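Local coordinates for long form salivary protein D7L1 (Anopheles stephensi, PDB 3NHI) that binds and sequesters cysteinyl leukotrienes and thromboxane A2 analogues, blunting the host response while female mosquitoes feed on vertebrate blood, at residues F69-P75 with Y95-A100; I193-Y199 with F258-E262; E225-L230 with C244-L250. All coordinates share one frame; numbering follows the deposited sequence. Where two conformers were deposited one is given.

Interaction 1: F69-P75 with Y95-A100; sequences FKSDRIP and YQKALA
Leu99 lays its two methyl groups against Ile74 and Phe69, which come from the 69-75 segment. Its CD1 meets Ile74 CD1 at 3.5 Å, tighter than usual van der Waals contact. Its CD2 lies obliquely beside the Phe69 ring, 3.9 Å from CD1 of that residue. Both pairs of side chains cross at about a right angle. Ile74 also reaches Tyr95. Its CG2 points anti to the backbone N and comes within 3.7 Å of Tyr95 CD2, while its CG1 sits over one face of the ring near the rim. The Tyr95 hydroxyl hydrogen-bonds to Tyr116, and its ring packs on helix 109-130. The side chain passes about 4 Å from the bound hydroxyeicosatetraenoic acid.

On the outer side the contact turns polar. Gln96 NE2 donates to Asp72 OD1 at 2.9 Å with an N-H...O angle of 144°. The acceptor lies in the amide plane, but the donor stands 45° out of the carboxylate plane. Gln96 is extended, with CG anti to the backbone N (chi1 172°), which carries the amide out to Asp72. Pro75, roughly perpendicular to the Gln96 chain, touches the carbonyl end of the amide, its CG 3.6 Å from Gln96 OE1. Ser71 CB packs on the helix backbone, 3.4 Å from Gln96 O, and beside Ala100 CB.

A type I turn from Lys70 to Arg73 leads into helix 73-85, and this corner packs on helix 89-101. The chemistry is layered: an apolar layer of Phe69, Ile74, Leu99 and Tyr95, whose Tyr95 end borders the bound lipid, and a single amide-carboxylate bond tying the more exposed edge.

Interaction 2: I193-Y199 with F258-E262; sequences IFRGLRY and FDFHE
Tyr199 OH and His261 ND1 both hydrogen-bond to one carboxylate oxygen, OD2 of Asp213 on helix 207-216. The two side chains run alongside in opposing senses, with Tyr199 CE1 4.1 Å from His261 ND1. The shared carboxylate would fix the rotation of both groups in this buried contact. The bonded carboxylate may also favour a protonated His261.

Leu197 lies over the face of the His261 ring. Its CD2 stands 3.8 Å from the ring centroid, only 12° off the normal, a CH-pi contact. Its CB lies over a face of the same ring, 3.7 Å from His261 CE1. CG of His261 is anti to the backbone N (chi1 -153°), sending the imidazole from helix 251-266 across to Leu197.

Four residues meet the CD1-CE1-CZ side of the Phe258 ring, one turn earlier. Leu197 CD1 is 3.6 Å from Phe258 CE1. Ile193 CG2 lies 3.6 Å from Phe258 CZ. Phe194 CE1 touches Phe258 CE1 at 3.9 Å, its side chain crossing at about a right angle. Tyr199 OH meets the edge of the Phe258 ring in its plane, 3.6 Å from CD1. Within the 193-199 segment, Tyr199 CD2 sits over the centre of the Phe194 ring.

Helix 184-196 ends at this core. Arg198 takes positive phi (65°). Arg198 N bonds to Arg195 O, and Tyr199 N more weakly to Phe194 O. This is a Schellman motif, here closing a helix against the interior of an all-helical odorant-binding-protein-like domain.

Interaction 3: E225-L230 with C244-L250; sequences EVRSVL and CLVNSRL
Apolar contacts carry the join, and Val229 is their centre. Its two methyls part company: CG1 is anti to the backbone N (chi1 168°) and faces helix 238-246, while CG2 faces the turn beyond it. CG1 lies 3.5 Å from the carbonyl O of Cys244 and 4.0 Å from Leu245 CD2. CG2 meets Leu250 CD1 at 3.7 Å and also touches CB of Ser248. The Val229 and Leu250 side chains run antiparallel alongside one another. Leu250 CD1 goes on to reach Val226, 3.7 Å from its CA, and these two side chains meet nearly perpendicular. Its other methyl, CD2, rests on CB of Glu225. Leu230 CD2 meets Leu245 CD1 obliquely at 4.1 Å.

Polar bonds do not cross between the segments but shape the turn of the second. Ser248 OG donates to Leu245 O at 2.7 Å and accepts from Leu250 N at 3.0 Å. Leu245 O also receives Ser248 N, from the same face of its plane. The serine thus links the end of one helix to the start of the next.

Cys244, whose CB touches Val229 CG1, is also joined to Cys233 by a disulfide.

Val226 packs further on helix 207-216, and Leu245 on helix 251-266. Neighbouring helices held by apolar contacts and a disulfide are consistent with the all-helical, disulfide-linked PBP/GOBP fold.

Overall arrangement
Interaction 1 sits apart from the other two. Its centre is about 32 Å from that of interaction 2 and about 44 Å from that of interaction 3, with which it lies on opposite sides of the chain's centre. It borders the lipid pocket: the Tyr95 side chain is about 7 Å from that of Trp39, which binds leukotriene C4. Interactions 2 and 3 lie away from the annotated sites. Their centres are about 16 Å apart and their nearest atoms about 5 Å. They are joined through the chain, since helix 238-246 of interaction 3 is followed, after the turn 247-250, by helix 251-266 of interaction 2.

Interaction 1: F69-P75 with Y95-A100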
loop_
_atom_site.group_PDB
_atom_site.type_symbol
_atom_site.label_atom_id
_atom_site.label_comp_id
_atom_site.label_asym_id
_atom_site.label_seq_id
_atom_site.Cartn_x
_atom_site.Cartn_y
_atom_site.Cartn_z
ATOM N N PHE A 69 -16.233 8.034 -12.435
ATOM C CA PHE A 69 -16.319 6.620 -12.099
ATOM C C PHE A 69 -15.997 5.819 -13.353
ATOM O O PHE A 69 -16.522 6.090 -14.438
ATOM C CB PHE A 69 -17.716 6.269 -11.571
ATOM C CG PHE A 69 -18.000 6.814 -10.195
ATOM C CD1 PHE A 69 -17.434 6.224 -9.069
ATOM C CD2 PHE A 69 -18.841 7.907 -10.023
ATOM C CE1 PHE A 69 -17.687 6.718 -7.791
ATOM C CE2 PHE A 69 -19.112 8.402 -8.749
ATOM C CZ PHE A 69 -18.531 7.807 -7.633
ATOM N N LYS A 70 -15.103 4.855 -13.204
ATOM C CA LYS A 70 -14.586 4.102 -14.334
ATOM C C LYS A 70 -15.261 2.740 -14.428
ATOM O O LYS A 70 -14.684 1.698 -14.077
ATOM C CB LYS A 70 -13.066 3.986 -14.213
ATOM C CG LYS A 70 -12.361 5.345 -14.137
ATOM C CD LYS A 70 -12.513 6.132 -15.435
ATOM C CE LYS A 70 -11.700 5.494 -16.551
ATOM N NZ LYS A 70 -11.871 6.199 -17.856
ATOM N N SER A 71 -16.496 2.749 -14.921
ATOM C CA SER A 71 -17.356 1.561 -14.919
ATOM C C SER A 71 -16.732 0.349 -15.608
ATOM O O SER A 71 -16.897 -0.783 -15.147
ATOM C CB SER A 71 -18.717 1.873 -15.561
ATOM O OG SER A 71 -18.613 2.107 -16.962
ATOM N N ASP A 72 -16.008 0.579 -16.699
ATOM C CA ASP A 72 -15.489 -0.534 -17.481
ATOM C C ASP A 72 -14.323 -1.257 -16.818
ATOM O O ASP A 72 -13.944 -2.352 -17.234
ATOM C CB ASP A 72 -15.119 -0.091 -18.901
ATOM C CG ASP A 72 -16.336 0.206 -19.782
ATOM O OD1 ASP A 72 -17.499 0.106 -19.338
ATOM O OD2 ASP A 72 -16.105 0.557 -20.949
ATOM N N ARG A 73 -13.770 -0.654 -15.766
ATOM C CA ARG A 73 -12.699 -1.304 -15.013
ATOM C C ARG A 73 -13.213 -2.445 -14.156
ATOM O O ARG A 73 -12.458 -3.363 -13.841
ATOM C CB ARG A 73 -11.928 -0.303 -14.155
ATOM C CG ARG A 73 -11.129 0.690 -14.995
ATOM C CD ARG A 73 -10.398 1.694 -14.128
ATOM N NE ARG A 73 -9.652 2.661 -14.940
ATOM C CZ ARG A 73 -8.991 3.700 -14.443
ATOM N NH1 ARG A 73 -9.000 3.952 -13.145
ATOM N NH2 ARG A 73 -8.320 4.511 -15.245
ATOM N N ILE A 74 -14.498 -2.416 -13.814
ATOM C CA ILE A 74 -15.070 -3.450 -12.949
ATOM C C ILE A 74 -15.024 -4.833 -13.617
ATOM O O ILE A 74 -14.557 -5.801 -13.009
ATOM C CB ILE A 74 -16.480 -3.038 -12.404
ATOM C CG1 ILE A 74 -16.321 -2.173 -11.151
ATOM C CG2 ILE A 74 -17.348 -4.260 -12.078
ATOM C CD1 ILE A 74 -15.484 -0.919 -11.350
ATOM N N PRO A 75 -15.463 -4.936 -14.884
ATOM C CA PRO A 75 -15.308 -6.239 -15.536
ATOM C C PRO A 75 -13.845 -6.667 -15.718
ATOM O O PRO A 75 -13.564 -7.862 -15.701
ATOM C CB PRO A 75 -16.005 -6.035 -16.891
ATOM C CG PRO A 75 -17.044 -4.999 -16.594
ATOM C CD PRO A 75 -16.340 -4.038 -15.666
ATOM N N TYR A 95 -23.180 -4.394 -11.519
ATOM C CA TYR A 95 -22.319 -3.483 -10.754
ATOM C C TYR A 95 -21.717 -2.408 -11.666
ATOM O O TYR A 95 -21.781 -1.219 -11.362
ATOM C CB TYR A 95 -21.238 -4.319 -10.066
ATOM C CG TYR A 95 -20.283 -3.628 -9.117
ATOM C CD1 TYR A 95 -20.588 -2.423 -8.477
ATOM C CD2 TYR A 95 -19.054 -4.231 -8.830
ATOM C CE1 TYR A 95 -19.673 -1.845 -7.585
ATOM C CE2 TYR A 95 -18.152 -3.656 -7.959
ATOM C CZ TYR A 95 -18.459 -2.466 -7.348
ATOM O OH TYR A 95 -17.538 -1.932 -6.475
ATOM N N GLN A 96 -21.162 -2.841 -12.796
ATOM C CA GLN A 96 -20.659 -1.943 -13.824
ATOM C C GLN A 96 -21.722 -0.909 -14.222
ATOM O O GLN A 96 -21.449 0.292 -14.296
ATOM C CB GLN A 96 -20.230 -2.765 -15.048
ATOM C CG GLN A 96 -19.864 -1.932 -16.279
ATOM C CD GLN A 96 -19.736 -2.764 -17.541
ATOM O OE1 GLN A 96 -20.280 -3.867 -17.632
ATOM N NE2 GLN A 96 -19.020 -2.233 -18.530
ATOM N N LYS A 97 -22.941 -1.383 -14.466
ATOM C CA LYS A 97 -24.016 -0.508 -14.905
ATOM C C LYS A 97 -24.427 0.494 -13.830
ATOM O O LYS A 97 -24.619 1.665 -14.127
ATOM C CB LYS A 97 -25.200 -1.321 -15.430
ATOM C CG LYS A 97 -24.891 -1.901 -16.821
ATOM C CD LYS A 97 -25.805 -3.058 -17.230
ATOM C CE LYS A 97 -27.218 -2.601 -17.525
ATOM N NZ LYS A 97 -27.977 -3.765 -18.084
ATOM N N ALA A 98 -24.510 0.046 -12.574
ATOM C CA ALA A 98 -24.799 0.956 -11.467
ATOM C C ALA A 98 -23.738 2.052 -11.345
ATOM O O ALA A 98 -24.060 3.219 -11.084
ATOM C CB ALA A 98 -24.944 0.184 -10.156
ATOM N N LEU A 99 -22.473 1.690 -11.556
ATOM C CA LEU A 99 -21.397 2.691 -11.568
ATOM C C LEU A 99 -21.497 3.673 -12.735
ATOM O O LEU A 99 -21.185 4.867 -12.591
ATOM C CB LEU A 99 -20.029 2.018 -11.575
ATOM C CG LEU A 99 -19.591 1.556 -10.188
ATOM C CD1 LEU A 99 -18.442 0.602 -10.312
ATOM C CD2 LEU A 99 -19.187 2.761 -9.326
ATOM N N ALA A 100 -21.919 3.172 -13.891
ATOM C CA ALA A 100 -22.118 4.029 -15.053
ATOM C C ALA A 100 -23.218 5.073 -14.827
ATOM O O ALA A 100 -23.202 6.141 -15.447
ATOM C CB ALA A 100 -22.397 3.203 -16.312
#

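Interaction 2: I193-Y199 with F258-E262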
loop_
_atom_site.group_PDB
_atom_site.type_symbol
_atom_site.label_atom_id
_atom_site.label_comp_id
_atom_site.label_asym_id
_atom_site.label_seq_id
_atom_site.Cartn_x
_atom_site.Cartn_y
_atom_site.Cartn_z
ATOM N N ILE A 193 12.007 -2.921 -3.547
ATOM C CA ILE A 193 11.597 -2.387 -2.258
ATOM C C ILE A 193 11.004 -0.990 -2.389
ATOM O O ILE A 193 9.956 -0.698 -1.816
ATOM C CB ILE A 193 12.766 -2.404 -1.258
ATOM C CG1 ILE A 193 13.150 -3.848 -0.928
ATOM C CG2 ILE A 193 12.396 -1.663 0.020
ATOM C CD1 ILE A 193 14.536 -3.995 -0.300
ATOM N N PHE A 194 11.666 -0.121 -3.145
ATOM C CA PHE A 194 11.158 1.238 -3.329
ATOM C C PHE A 194 9.757 1.233 -3.941
ATOM O O PHE A 194 8.897 2.037 -3.551
ATOM C CB PHE A 194 12.122 2.098 -4.162
ATOM C CG PHE A 194 13.167 2.830 -3.335
ATOM C CD1 PHE A 194 13.814 2.204 -2.263
ATOM C CD2 PHE A 194 13.502 4.150 -3.639
ATOM C CE1 PHE A 194 14.782 2.896 -1.507
ATOM C CE2 PHE A 194 14.460 4.843 -2.897
ATOM C CZ PHE A 194 15.094 4.220 -1.829
ATOM N N ARG A 195 9.514 0.329 -4.888
ATOM C CA ARG A 195 8.177 0.217 -5.473
ATOM C C ARG A 195 7.184 -0.351 -4.454
ATOM O O ARG A 195 6.069 0.153 -4.320
ATOM C CB ARG A 195 8.220 -0.621 -6.744
ATOM C CG ARG A 195 8.920 0.090 -7.896
ATOM C CD ARG A 195 8.917 -0.777 -9.139
ATOM N NE ARG A 195 9.381 -0.070 -10.333
ATOM C CZ ARG A 195 8.609 0.664 -11.136
ATOM N NH1 ARG A 195 7.312 0.827 -10.886
ATOM N NH2 ARG A 195 9.142 1.251 -12.204
ATOM N N GLY A 196 7.603 -1.357 -3.689
ATOM C CA GLY A 196 6.736 -1.943 -2.660
ATOM C C GLY A 196 6.353 -0.972 -1.553
ATOM O O GLY A 196 5.233 -1.011 -1.032
ATOM N N LEU A 197 7.274 -0.073 -1.210
ATOM C CA LEU A 197 7.019 0.950 -0.191
ATOM C C LEU A 197 6.343 2.195 -0.752
ATOM O O LEU A 197 6.061 3.125 -0.007
ATOM C CB LEU A 197 8.320 1.349 0.509
ATOM C CG LEU A 197 9.163 0.250 1.155
ATOM C CD1 LEU A 197 10.273 0.880 1.991
ATOM C CD2 LEU A 197 8.364 -0.750 1.973
ATOM N N ARG A 198 6.112 2.198 -2.065
ATOM C CA ARG A 198 5.479 3.318 -2.782
ATOM C C ARG A 198 6.331 4.591 -2.749
ATOM O O ARG A 198 5.825 5.696 -2.917
ATOM C CB ARG A 198 4.046 3.554 -2.275
ATOM C CG ARG A 198 2.985 2.631 -2.912
ATOM C CD ARG A 198 3.161 1.128 -2.586
ATOM N NE ARG A 198 1.999 0.369 -3.046
ATOM C CZ ARG A 198 1.818 -0.937 -2.861
ATOM N NH1 ARG A 198 2.724 -1.663 -2.209
ATOM N NH2 ARG A 198 0.717 -1.525 -3.312
ATOM N N TYR A 199 7.632 4.416 -2.545
ATOM C CA TYR A 199 8.608 5.495 -2.761
ATOM C C TYR A 199 8.673 5.901 -4.232
ATOM O O TYR A 199 9.015 7.043 -4.562
ATOM C CB TYR A 199 10.003 5.024 -2.360
ATOM C CG TYR A 199 10.324 4.961 -0.889
ATOM C CD1 TYR A 199 9.355 5.192 0.111
ATOM C CD2 TYR A 199 11.615 4.641 -0.488
ATOM C CE1 TYR A 199 9.693 5.129 1.460
ATOM C CE2 TYR A 199 11.962 4.568 0.846
ATOM C CZ TYR A 199 11.012 4.818 1.822
ATOM O OH TYR A 199 11.389 4.735 3.149
ATOM N N PHE A 258 13.542 3.517 7.286
ATOM C CA PHE A 258 13.442 2.412 6.333
ATOM C C PHE A 258 13.200 1.093 7.072
ATOM O O PHE A 258 12.403 0.259 6.611
ATOM C CB PHE A 258 14.744 2.377 5.539
ATOM C CG PHE A 258 14.694 1.659 4.210
ATOM C CD1 PHE A 258 13.814 2.024 3.184
ATOM C CD2 PHE A 258 15.642 0.682 3.960
ATOM C CE1 PHE A 258 13.866 1.375 1.928
ATOM C CE2 PHE A 258 15.707 0.033 2.732
ATOM C CZ PHE A 258 14.823 0.382 1.704
ATOM N N ASP A 259 13.856 0.908 8.221
ATOM C CA ASP A 259 13.638 -0.279 9.051
ATOM C C ASP A 259 12.210 -0.299 9.591
ATOM O O ASP A 259 11.562 -1.350 9.601
ATOM C CB ASP A 259 14.615 -0.332 10.239
ATOM C CG ASP A 259 16.064 -0.555 9.831
ATOM O OD1 ASP A 259 16.338 -0.930 8.673
ATOM O OD2 ASP A 259 16.938 -0.390 10.712
ATOM N N PHE A 260 11.701 0.856 10.016
ATOM C CA PHE A 260 10.314 0.911 10.507
ATOM C C PHE A 260 9.350 0.567 9.374
ATOM O O PHE A 260 8.389 -0.179 9.582
ATOM C CB PHE A 260 10.001 2.279 11.118
ATOM C CG PHE A 260 8.653 2.363 11.793
ATOM C CD1 PHE A 260 8.158 1.307 12.560
ATOM C CD2 PHE A 260 7.910 3.523 11.702
ATOM C CE1 PHE A 260 6.922 1.406 13.214
ATOM C CE2 PHE A 260 6.676 3.639 12.351
ATOM C CZ PHE A 260 6.185 2.580 13.114
ATOM N N HIS A 261 9.621 1.083 8.171
ATOM C CA HIS A 261 8.771 0.716 7.045
ATOM C C HIS A 261 8.918 -0.765 6.686
ATOM O O HIS A 261 7.934 -1.394 6.282
ATOM C CB HIS A 261 8.968 1.625 5.833
ATOM C CG HIS A 261 7.759 1.713 4.945
ATOM N ND1 HIS A 261 7.578 2.749 4.055
ATOM C CD2 HIS A 261 6.662 0.922 4.826
ATOM C CE1 HIS A 261 6.437 2.579 3.406
ATOM N NE2 HIS A 261 5.860 1.480 3.856
ATOM N N GLU A 262 10.102 -1.348 6.867
ATOM C CA GLU A 262 10.181 -2.800 6.680
ATOM C C GLU A 262 9.149 -3.528 7.557
ATOM O O GLU A 262 8.373 -4.359 7.062
ATOM C CB GLU A 262 11.577 -3.379 6.920
ATOM C CG GLU A 262 11.516 -4.873 6.634
ATOM C CD GLU A 262 12.814 -5.634 6.749
ATOM O OE1 GLU A 262 13.835 -5.073 7.201
ATOM O OE2 GLU A 262 12.789 -6.833 6.400
#

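Interaction 3: E225-L230 with C244-L250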
loop_
_atom_site.group_PDB
_atom_site.type_symbol
_atom_site.label_atom_id
_atom_site.label_comp_id
_atom_site.label_asym_id
_atom_site.label_seq_id
_atom_site.Cartn_x
_atom_site.Cartn_y
_atom_site.Cartn_z
ATOM N N GLU A 225 15.772 18.598 4.751
ATOM C CA GLU A 225 17.009 17.868 4.463
ATOM C C GLU A 225 16.735 16.636 3.610
ATOM O O GLU A 225 17.503 16.319 2.711
ATOM C CB GLU A 225 17.729 17.453 5.753
ATOM C CG GLU A 225 18.100 18.606 6.673
ATOM C CD GLU A 225 18.758 19.766 5.951
ATOM O OE1 GLU A 225 19.929 19.620 5.537
ATOM O OE2 GLU A 225 18.107 20.833 5.823
ATOM N N VAL A 226 15.630 15.949 3.896
ATOM C CA VAL A 226 15.223 14.787 3.107
ATOM C C VAL A 226 14.996 15.237 1.661
ATOM O O VAL A 226 15.518 14.639 0.721
ATOM C CB VAL A 226 13.955 14.126 3.678
ATOM C CG1 VAL A 226 13.470 12.994 2.762
ATOM C CG2 VAL A 226 14.213 13.611 5.094
ATOM N N ARG A 227 14.252 16.328 1.491
ATOM C CA ARG A 227 13.986 16.878 0.168
ATOM C C ARG A 227 15.267 17.273 -0.546
ATOM O O ARG A 227 15.431 16.963 -1.727
ATOM C CB ARG A 227 13.011 18.054 0.265
ATOM C CG ARG A 227 11.622 17.597 0.653
ATOM C CD ARG A 227 10.563 18.702 0.671
ATOM N NE ARG A 227 9.327 18.158 1.241
ATOM C CZ ARG A 227 8.402 17.468 0.569
ATOM N NH1 ARG A 227 8.524 17.258 -0.735
ATOM N NH2 ARG A 227 7.338 17.004 1.209
ATOM N N SER A 228 16.175 17.928 0.176
ATOM C CA SER A 228 17.461 18.364 -0.377
ATOM C C SER A 228 18.330 17.190 -0.840
ATOM O O SER A 228 18.940 17.228 -1.905
ATOM C CB SER A 228 18.228 19.192 0.660
ATOM O OG SER A 228 19.534 19.503 0.207
ATOM N N VAL A 229 18.408 16.145 -0.021
ATOM C CA VAL A 229 19.222 14.976 -0.355
ATOM C C VAL A 229 18.683 14.278 -1.608
ATOM O O VAL A 229 19.451 13.893 -2.497
ATOM C CB VAL A 229 19.327 14.012 0.848
ATOM C CG1 VAL A 229 19.904 12.676 0.433
ATOM C CG2 VAL A 229 20.175 14.640 1.952
ATOM N N LEU A 230 17.364 14.136 -1.695
ATOM C CA LEU A 230 16.768 13.535 -2.883
ATOM C C LEU A 230 16.946 14.427 -4.112
ATOM O O LEU A 230 17.274 13.945 -5.206
ATOM C CB LEU A 230 15.290 13.228 -2.647
ATOM C CG LEU A 230 14.997 12.151 -1.596
ATOM C CD1 LEU A 230 13.518 12.127 -1.242
ATOM C CD2 LEU A 230 15.470 10.766 -2.054
ATOM N N CYS A 244 22.129 7.892 -2.095
ATOM C CA CYS A 244 22.161 9.286 -1.649
ATOM C C CYS A 244 21.735 9.441 -0.188
ATOM O O CYS A 244 22.360 10.186 0.562
ATOM C CB CYS A 244 21.313 10.178 -2.548
ATOM S SG CYS A 244 22.085 10.396 -4.158
ATOM N N LEU A 245 20.680 8.728 0.213
ATOM C CA LEU A 245 20.185 8.805 1.586
ATOM C C LEU A 245 21.170 8.182 2.562
ATOM O O LEU A 245 21.494 8.778 3.599
ATOM C CB LEU A 245 18.817 8.124 1.695
ATOM C CG LEU A 245 17.683 8.876 0.990
ATOM C CD1 LEU A 245 16.537 7.926 0.677
ATOM C CD2 LEU A 245 17.204 10.076 1.796
ATOM N N VAL A 246 21.682 7.008 2.210
ATOM C CA VAL A 246 22.574 6.274 3.106
ATOM C C VAL A 246 23.879 7.039 3.322
ATOM O O VAL A 246 24.384 7.095 4.447
ATOM C CB VAL A 246 22.838 4.841 2.589
ATOM C CG1 VAL A 246 24.000 4.186 3.356
ATOM C CG2 VAL A 246 21.567 3.992 2.711
ATOM N N ASN A 247 24.392 7.675 2.274
ATOM C CA ASN A 247 25.678 8.363 2.379
ATOM C C ASN A 247 25.602 9.819 2.840
ATOM O O ASN A 247 26.626 10.503 2.919
ATOM C CB ASN A 247 26.468 8.225 1.082
ATOM C CG ASN A 247 27.130 6.861 0.952
ATOM O OD1 ASN A 247 27.241 6.118 1.929
ATOM N ND2 ASN A 247 27.585 6.535 -0.247
ATOM N N SER A 248 24.406 10.256 3.205
ATOM C CA SER A 248 24.151 11.625 3.650
ATOM C C SER A 248 24.209 11.775 5.168
ATOM O O SER A 248 24.300 10.788 5.901
ATOM C CB SER A 248 22.760 12.056 3.185
ATOM O OG SER A 248 21.765 11.448 3.999
ATOM N N ARG A 249 24.095 13.018 5.633
ATOM C CA ARG A 249 24.019 13.319 7.061
ATOM C C ARG A 249 22.753 12.698 7.691
ATOM O O ARG A 249 22.651 12.586 8.918
ATOM C CB ARG A 249 24.038 14.836 7.269
ATOM C CG ARG A 249 24.922 15.326 8.404
ATOM C CD ARG A 249 26.261 15.870 7.894
ATOM N NE ARG A 249 26.131 17.200 7.293
ATOM C CZ ARG A 249 26.202 17.461 5.989
ATOM N NH1 ARG A 249 26.416 16.485 5.111
ATOM N NH2 ARG A 249 26.061 18.713 5.558
ATOM N N LEU A 250 21.797 12.289 6.854
ATOM C CA LEU A 250 20.562 11.626 7.312
ATOM C C LEU A 250 20.722 10.137 7.603
ATOM O O LEU A 250 19.774 9.504 8.049
ATOM C CB LEU A 250 19.445 11.763 6.262
ATOM C CG LEU A 250 18.942 13.160 5.922
ATOM C CD1 LEU A 250 18.094 13.112 4.667
ATOM C CD2 LEU A 250 18.142 13.741 7.084
#